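Local coordinates for VP4 protein (Tellina virus 1, PDB 3P06), which probably acts as the serine protease that cuts the birnavirus polyprotein into its products, and is caught here as an intramolecular acyl-enzyme with its own C-terminus, at residues I64-K69 / S102-A107; P80-Q83 / I89-P92. One frame throughout, in Å; residues are numbered along the deposited sequence.

Contact 1 (I64-K69 / S102-A107); sequences IDEAEK and SWEAAA
The methyl group of Ala-67 meets the six-membered end of the Trp-103 indole at its edge, close to the ring plane, with Ala-67 CB 3.8 Å from Trp-103 CH2. The indole is placed there by a chi1 of 52°, which sets CG between the backbone N and the carbonyl carbon and sends the long axis of the ring toward helix 64-67. One face of the same indole carries the aliphatic part of the next residue, Glu-104 CG lying 3.7 Å above the plane of the Trp-103 ring and toward its rim. From there the extended Glu-104 chain carries its carboxylate to Glu-66. The two acid chains approach at a slant, Glu-66 OE2 2.5 Å from Glu-104 OE1, with carboxylate planes turned 74° apart. So short a separation makes it likely that one of the pair is protonated. Both oxygens of Glu-104 are gripped from elsewhere, OE2 by the side-chain amide of Asn-101 and OE1 by the backbone N-H of Val-127, which holds the group in place as Glu-66 approaches. Ser-102, the predicted nucleophile, lies next to helix 104-111 in the chain, its OG joined through an ester to the carbonyl carbon of Ala-194, the last residue. The contact thus joins the N-terminal end of the helix that follows the nucleophile to the short helix 64-67. Ala-67 also touches Ala-47 of strand 45-48, while Trp-103 touches Leu-12 of strand 9-18 and Ile-55 and Leu-58 of strand 54-58, so the indole lies between helix 64-67 and these strands.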
ATOM      1  N   ILE A  64      14.030  -6.051  -4.353  1.00 28.01           N
ATOM      2  CA  ILE A  64      13.741  -7.192  -3.504  1.00 30.09           C
ATOM      3  C   ILE A  64      14.668  -7.293  -2.281  1.00 30.33           C
ATOM      4  O   ILE A  64      14.217  -7.703  -1.212  1.00 28.39           O
ATOM      5  CB  ILE A  64      13.734  -8.553  -4.280  1.00 31.89           C
ATOM      6  CG1 ILE A  64      12.888  -8.442  -5.555  1.00 34.75           C
ATOM      7  CG2 ILE A  64      13.133  -9.658  -3.364  1.00 28.82           C
ATOM      8  CD1 ILE A  64      11.364  -8.297  -5.262  1.00 37.35           C
ATOM      9  N   ASP A  65      15.940  -6.915  -2.457  1.00 32.05           N
ATOM     10  CA  ASP A  65      16.910  -6.856  -1.358  1.00 33.90           C
ATOM     11  C   ASP A  65      16.441  -5.957  -0.211  1.00 32.36           C
ATOM     12  O   ASP A  65      16.632  -6.299   0.948  1.00 32.82           O
ATOM     13  CB  ASP A  65      18.291  -6.346  -1.849  1.00 36.50           C
ATOM     14  CG  ASP A  65      18.999  -7.341  -2.796  1.00 43.15           C
ATOM     15  OD1 ASP A  65      18.560  -8.509  -2.888  1.00 47.93           O
ATOM     16  OD2 ASP A  65      20.002  -6.965  -3.460  1.00 49.64           O
ATOM     17  N   GLU A  66      15.885  -4.776  -0.530  1.00 30.35           N
ATOM     18  CA  GLU A  66      15.312  -3.911   0.494  1.00 29.19           C
ATOM     19  C   GLU A  66      14.012  -4.522   1.077  1.00 26.01           C
ATOM     20  O   GLU A  66      13.773  -4.397   2.253  1.00 25.37           O
ATOM     21  CB  GLU A  66      15.018  -2.508  -0.075  1.00 30.35           C
ATOM     22  CG  GLU A  66      14.693  -1.446   0.985  1.00 36.00           C
ATOM     23  CD  GLU A  66      14.235  -0.068   0.361  1.00 41.60           C
ATOM     24  OE1 GLU A  66      14.791   0.349  -0.682  1.00 41.24           O
ATOM     25  OE2 GLU A  66      13.325   0.569   0.934  1.00 39.09           O
ATOM     26  N   ALA A  67      13.162  -5.121   0.244  1.00 24.37           N
ATOM     27  CA  ALA A  67      11.972  -5.823   0.737  1.00 24.43           C
ATOM     28  C   ALA A  67      12.369  -6.945   1.753  1.00 26.40           C
ATOM     29  O   ALA A  67      11.681  -7.131   2.776  1.00 27.37           O
ATOM     30  CB  ALA A  67      11.125  -6.414  -0.447  1.00 22.65           C
ATOM     31  N   GLU A  68      13.462  -7.684   1.476  1.00 27.93           N
ATOM     32  CA  GLU A  68      13.891  -8.812   2.354  1.00 30.26           C
ATOM     33  C   GLU A  68      14.427  -8.334   3.722  1.00 31.26           C
ATOM     34  O   GLU A  68      14.548  -9.130   4.650  1.00 31.59           O
ATOM     35  CB  GLU A  68      14.943  -9.698   1.683  1.00 31.99           C
ATOM     36  CG  GLU A  68      14.375 -10.579   0.624  1.00 33.72           C
ATOM     37  CD  GLU A  68      15.465 -11.143  -0.272  1.00 38.78           C
ATOM     38  OE1 GLU A  68      16.614 -10.649  -0.255  1.00 43.45           O
ATOM     39  OE2 GLU A  68      15.151 -12.049  -1.057  1.00 41.08           O
ATOM     40  N   LYS A  69      14.727  -7.040   3.848  1.00 31.33           N
ATOM     41  CA  LYS A  69      15.228  -6.519   5.129  1.00 32.50           C
ATOM     42  C   LYS A  69      14.116  -5.967   6.014  1.00 31.87           C
ATOM     43  O   LYS A  69      14.390  -5.500   7.106  1.00 32.41           O
ATOM     44  CB  LYS A  69      16.285  -5.477   4.881  1.00 33.12           C
ATOM     45  CG  LYS A  69      17.613  -6.105   4.402  1.00 40.16           C
ATOM     46  CD  LYS A  69      18.710  -5.061   4.258  1.00 45.57           C
ATOM     47  CE  LYS A  69      18.791  -4.543   2.820  1.00 51.52           C
ATOM     48  NZ  LYS A  69      20.209  -4.223   2.419  1.00 55.63           N
ATOM     49  N   SER A 102       7.805   2.196  -2.357  1.00 20.28           N
ATOM     50  CA  SER A 102       6.977   3.056  -1.529  1.00 21.08           C
ATOM     51  C   SER A 102       5.734   2.374  -0.833  1.00 18.33           C
ATOM     52  O   SER A 102       5.010   3.030  -0.080  1.00 18.49           O
ATOM     53  CB  SER A 102       6.532   4.223  -2.387  1.00 20.91           C
ATOM     54  OG  SER A 102       5.510   3.724  -3.293  1.00 27.51           O
ATOM     55  N   TRP A 103       5.516   1.076  -1.075  1.00 17.68           N
ATOM     56  CA  TRP A 103       4.472   0.230  -0.437  1.00 16.66           C
ATOM     57  C   TRP A 103       4.990  -0.301   0.920  1.00 17.29           C
ATOM     58  O   TRP A 103       4.230  -0.856   1.716  1.00 15.42           O
ATOM     59  CB  TRP A 103       4.134  -0.985  -1.340  1.00 16.71           C
ATOM     60  CG  TRP A 103       5.376  -1.752  -1.749  1.00 17.52           C
ATOM     61  CD1 TRP A 103       6.124  -1.576  -2.888  1.00 20.21           C
ATOM     62  CD2 TRP A 103       6.009  -2.787  -1.008  1.00 16.09           C
ATOM     63  NE1 TRP A 103       7.170  -2.444  -2.895  1.00 17.59           N
ATOM     64  CE2 TRP A 103       7.141  -3.184  -1.734  1.00 20.11           C
ATOM     65  CE3 TRP A 103       5.726  -3.419   0.237  1.00 16.89           C
ATOM     66  CZ2 TRP A 103       8.024  -4.222  -1.277  1.00 20.21           C
ATOM     67  CZ3 TRP A 103       6.601  -4.451   0.702  1.00 17.53           C
ATOM     68  CH2 TRP A 103       7.759  -4.807  -0.037  1.00 18.56           C
ATOM     69  N   GLU A 104       6.283  -0.125   1.193  1.00 17.21           N
ATOM     70  CA  GLU A 104       6.877  -0.790   2.389  1.00 18.65           C
ATOM     71  C   GLU A 104       6.376  -0.264   3.722  1.00 19.08           C
ATOM     72  O   GLU A 104       6.248  -1.046   4.657  1.00 21.50           O
ATOM     73  CB  GLU A 104       8.414  -0.679   2.373  1.00 19.14           C
ATOM     74  CG  GLU A 104       9.023  -1.372   1.164  1.00 19.63           C
ATOM     75  CD  GLU A 104      10.570  -1.297   1.160  1.00 26.29           C
ATOM     76  OE1 GLU A 104      11.129  -0.294   1.704  1.00 21.39           O
ATOM     77  OE2 GLU A 104      11.227  -2.248   0.605  1.00 24.49           O
ATOM     78  N   ALA A 105       6.208   1.055   3.868  1.00 16.94           N
ATOM     79  CA  ALA A 105       5.661   1.584   5.118  1.00 17.39           C
ATOM     80  C   ALA A 105       4.248   1.003   5.390  1.00 17.73           C
ATOM     81  O   ALA A 105       3.982   0.596   6.508  1.00 20.61           O
ATOM     82  CB  ALA A 105       5.634   3.116   5.136  1.00 15.49           C
ATOM     83  N   ALA A 106       3.376   0.922   4.376  1.00 16.54           N
ATOM     84  CA  ALA A 106       2.052   0.322   4.546  1.00 15.17           C
ATOM     85  C   ALA A 106       2.130  -1.194   4.959  1.00 15.23           C
ATOM     86  O   ALA A 106       1.400  -1.661   5.841  1.00 15.35           O
ATOM     87  CB  ALA A 106       1.217   0.463   3.227  1.00 13.89           C
ATOM     88  N   ALA A 107       3.002  -1.932   4.292  1.00 14.42           N
ATOM     89  CA  ALA A 107       3.189  -3.367   4.546  1.00 16.38           C
ATOM     90  C   ALA A 107       3.720  -3.575   5.976  1.00 17.90           C
ATOM     91  O   ALA A 107       3.289  -4.516   6.667  1.00 18.76           O
ATOM     92  CB  ALA A 107       4.164  -3.949   3.562  1.00 14.04           C
TER

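Contact 2 (P80-Q83 / I89-P92); sequences PVVQ and ILVP
Leu-90 and the chain at Val-82 and Gln-83 are clasped by two backbone hydrogen bonds, Val-82 N to Leu-90 O at 2.8 Å and Leu-90 N to Gln-83 O at 2.9 Å. This is the tight part of the contact, and CA-H...O approaches add to it: Leu-90 O also lies 3.2 Å from Val-81 CA, and Pro-80 O sits 3.5 Å from Val-91 CA. The proline end is equally close, for Pro-92 CD comes 3.3 Å from Pro-80 O. On the buried flank the Val-81 and Ile-89 side chains cross at about a right angle, Val-81 CG1 3.8 Å from Ile-89 CB. The looser side is that of Val-82, Gln-83 and Leu-90, which are partly exposed. There Leu-90, with CG anti to its N (chi1 179°), runs alongside the extended Gln-83 chain, and its CD2 comes 3.7 Å from Gln-83 CD, while Val-82 packs against the Leu-90 branch point. Val-82 leaves the extended conformation and kinks the chain, carrying it from strand 75-81 of the mixed sheet into strand 83-84 of the small antiparallel sheet. The contact therefore lies at the junction of the two sheets: Val-81 and Ile-89 both touch Met-28 of strand 21-31, and strand 88-92 pairs on its other edge with strand 2-6.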
ATOM      1  N   PRO A  80      -3.796  -4.401  -5.890  1.00 13.01           N
ATOM      2  CA  PRO A  80      -4.517  -3.212  -6.260  1.00 13.14           C
ATOM      3  C   PRO A  80      -5.970  -3.206  -5.718  1.00 15.08           C
ATOM      4  O   PRO A  80      -6.609  -4.248  -5.704  1.00 15.25           O
ATOM      5  CB  PRO A  80      -4.613  -3.308  -7.773  1.00 13.65           C
ATOM      6  CG  PRO A  80      -4.496  -4.761  -8.116  1.00 14.44           C
ATOM      7  CD  PRO A  80      -3.608  -5.362  -7.000  1.00 13.08           C
ATOM      8  N   VAL A  81      -6.524  -2.032  -5.406  1.00 14.12           N
ATOM      9  CA  VAL A  81      -7.914  -1.974  -4.931  1.00 14.94           C
ATOM     10  C   VAL A  81      -8.592  -0.819  -5.600  1.00 15.26           C
ATOM     11  O   VAL A  81      -7.964   0.249  -5.831  1.00 15.05           O
ATOM     12  CB  VAL A  81      -8.006  -1.845  -3.391  1.00 16.27           C
ATOM     13  CG1 VAL A  81      -7.272  -3.016  -2.705  1.00 15.31           C
ATOM     14  CG2 VAL A  81      -7.434  -0.529  -2.887  1.00 16.55           C
ATOM     15  N   VAL A  82      -9.851  -0.998  -5.970  1.00 15.58           N
ATOM     16  CA  VAL A  82     -10.576   0.148  -6.529  1.00 14.90           C
ATOM     17  C   VAL A  82     -11.575   0.675  -5.511  1.00 16.08           C
ATOM     18  O   VAL A  82     -12.186   1.744  -5.728  1.00 14.80           O
ATOM     19  CB  VAL A  82     -11.283  -0.199  -7.900  1.00 17.42           C
ATOM     20  CG1 VAL A  82     -10.223  -0.359  -9.023  1.00 17.84           C
ATOM     21  CG2 VAL A  82     -12.201  -1.481  -7.836  1.00 15.59           C
ATOM     22  N   GLN A  83     -11.796  -0.109  -4.437  1.00 13.99           N
ATOM     23  CA  GLN A  83     -12.698   0.284  -3.347  1.00 15.20           C
ATOM     24  C   GLN A  83     -12.187  -0.288  -2.079  1.00 14.26           C
ATOM     25  O   GLN A  83     -11.654  -1.397  -2.102  1.00 15.34           O
ATOM     26  CB  GLN A  83     -14.166  -0.210  -3.483  1.00 15.43           C
ATOM     27  CG  GLN A  83     -14.860   0.374  -4.664  1.00 21.20           C
ATOM     28  CD  GLN A  83     -16.310  -0.080  -4.801  1.00 31.12           C
ATOM     29  OE1 GLN A  83     -16.859  -0.747  -3.936  1.00 26.70           O
ATOM     30  NE2 GLN A  83     -16.933   0.320  -5.897  1.00 33.50           N
ATOM     31  N   ILE A  89     -12.221  -5.103   0.592  1.00 16.47           N
ATOM     32  CA  ILE A  89     -11.732  -4.380  -0.546  1.00 16.77           C
ATOM     33  C   ILE A  89     -12.298  -4.944  -1.817  1.00 17.39           C
ATOM     34  O   ILE A  89     -12.712  -6.082  -1.853  1.00 18.07           O
ATOM     35  CB  ILE A  89     -10.162  -4.470  -0.669  1.00 16.33           C
ATOM     36  CG1 ILE A  89      -9.701  -5.959  -0.674  1.00 18.18           C
ATOM     37  CG2 ILE A  89      -9.560  -3.710   0.468  1.00 15.38           C
ATOM     38  CD1 ILE A  89      -8.179  -6.164  -0.598  1.00 18.51           C
ATOM     39  N   LEU A  90     -12.230  -4.178  -2.877  1.00 16.50           N
ATOM     40  CA  LEU A  90     -12.588  -4.680  -4.150  1.00 17.91           C
ATOM     41  C   LEU A  90     -11.300  -4.633  -5.019  1.00 18.46           C
ATOM     42  O   LEU A  90     -10.726  -3.560  -5.259  1.00 16.18           O
ATOM     43  CB  LEU A  90     -13.689  -3.823  -4.722  1.00 17.96           C
ATOM     44  CG  LEU A  90     -14.242  -4.155  -6.122  1.00 22.12           C
ATOM     45  CD1 LEU A  90     -14.617  -5.591  -6.225  1.00 28.02           C
ATOM     46  CD2 LEU A  90     -15.538  -3.385  -6.339  1.00 27.08           C
ATOM     47  N   VAL A  91     -10.892  -5.802  -5.483  1.00 18.56           N
ATOM     48  CA  VAL A  91      -9.650  -6.006  -6.216  1.00 18.59           C
ATOM     49  C   VAL A  91     -10.082  -6.180  -7.689  1.00 20.03           C
ATOM     50  O   VAL A  91     -10.861  -7.079  -8.024  1.00 19.70           O
ATOM     51  CB  VAL A  91      -8.917  -7.279  -5.685  1.00 17.88           C
ATOM     52  CG1 VAL A  91      -7.593  -7.593  -6.474  1.00 19.17           C
ATOM     53  CG2 VAL A  91      -8.554  -7.103  -4.164  1.00 16.89           C
ATOM     54  N   PRO A  92      -9.568  -5.324  -8.560  1.00 19.68           N
ATOM     55  CA  PRO A  92      -9.993  -5.403  -9.982  1.00 20.86           C
ATOM     56  C   PRO A  92      -9.253  -6.576 -10.640  1.00 22.15           C
ATOM     57  O   PRO A  92      -8.168  -6.977 -10.167  1.00 21.32           O
ATOM     58  CB  PRO A  92      -9.538  -4.063 -10.571  1.00 19.35           C
ATOM     59  CG  PRO A  92      -8.216  -3.742  -9.676  1.00 17.75           C
ATOM     60  CD  PRO A  92      -8.622  -4.212  -8.269  1.00 17.92           C
TER

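Overall arrangement
The two contacts lie on opposite sides of the chain's centre, 21 Å apart between centres and about 10 Å at their nearest atoms, without touching. In sequence contact 2 is nested within contact 1: after helix 64-67 the chain runs along strand 75-81, turns back through 88-92 and then reaches the predicted nucleophile and helix 104-111. One segment of contact 1 includes Ser-102, which itself does not touch 64-69, and the side chain of Trp-103 is about 8 Å from that of Lys-141, the other predicted catalytic residue of the Ser/Lys dyad. Contact 2 is remote from these residues; a beta-mercaptoethanol, probably from the crystallisation liquor, lies about 3 Å from the Pro-80 side chain.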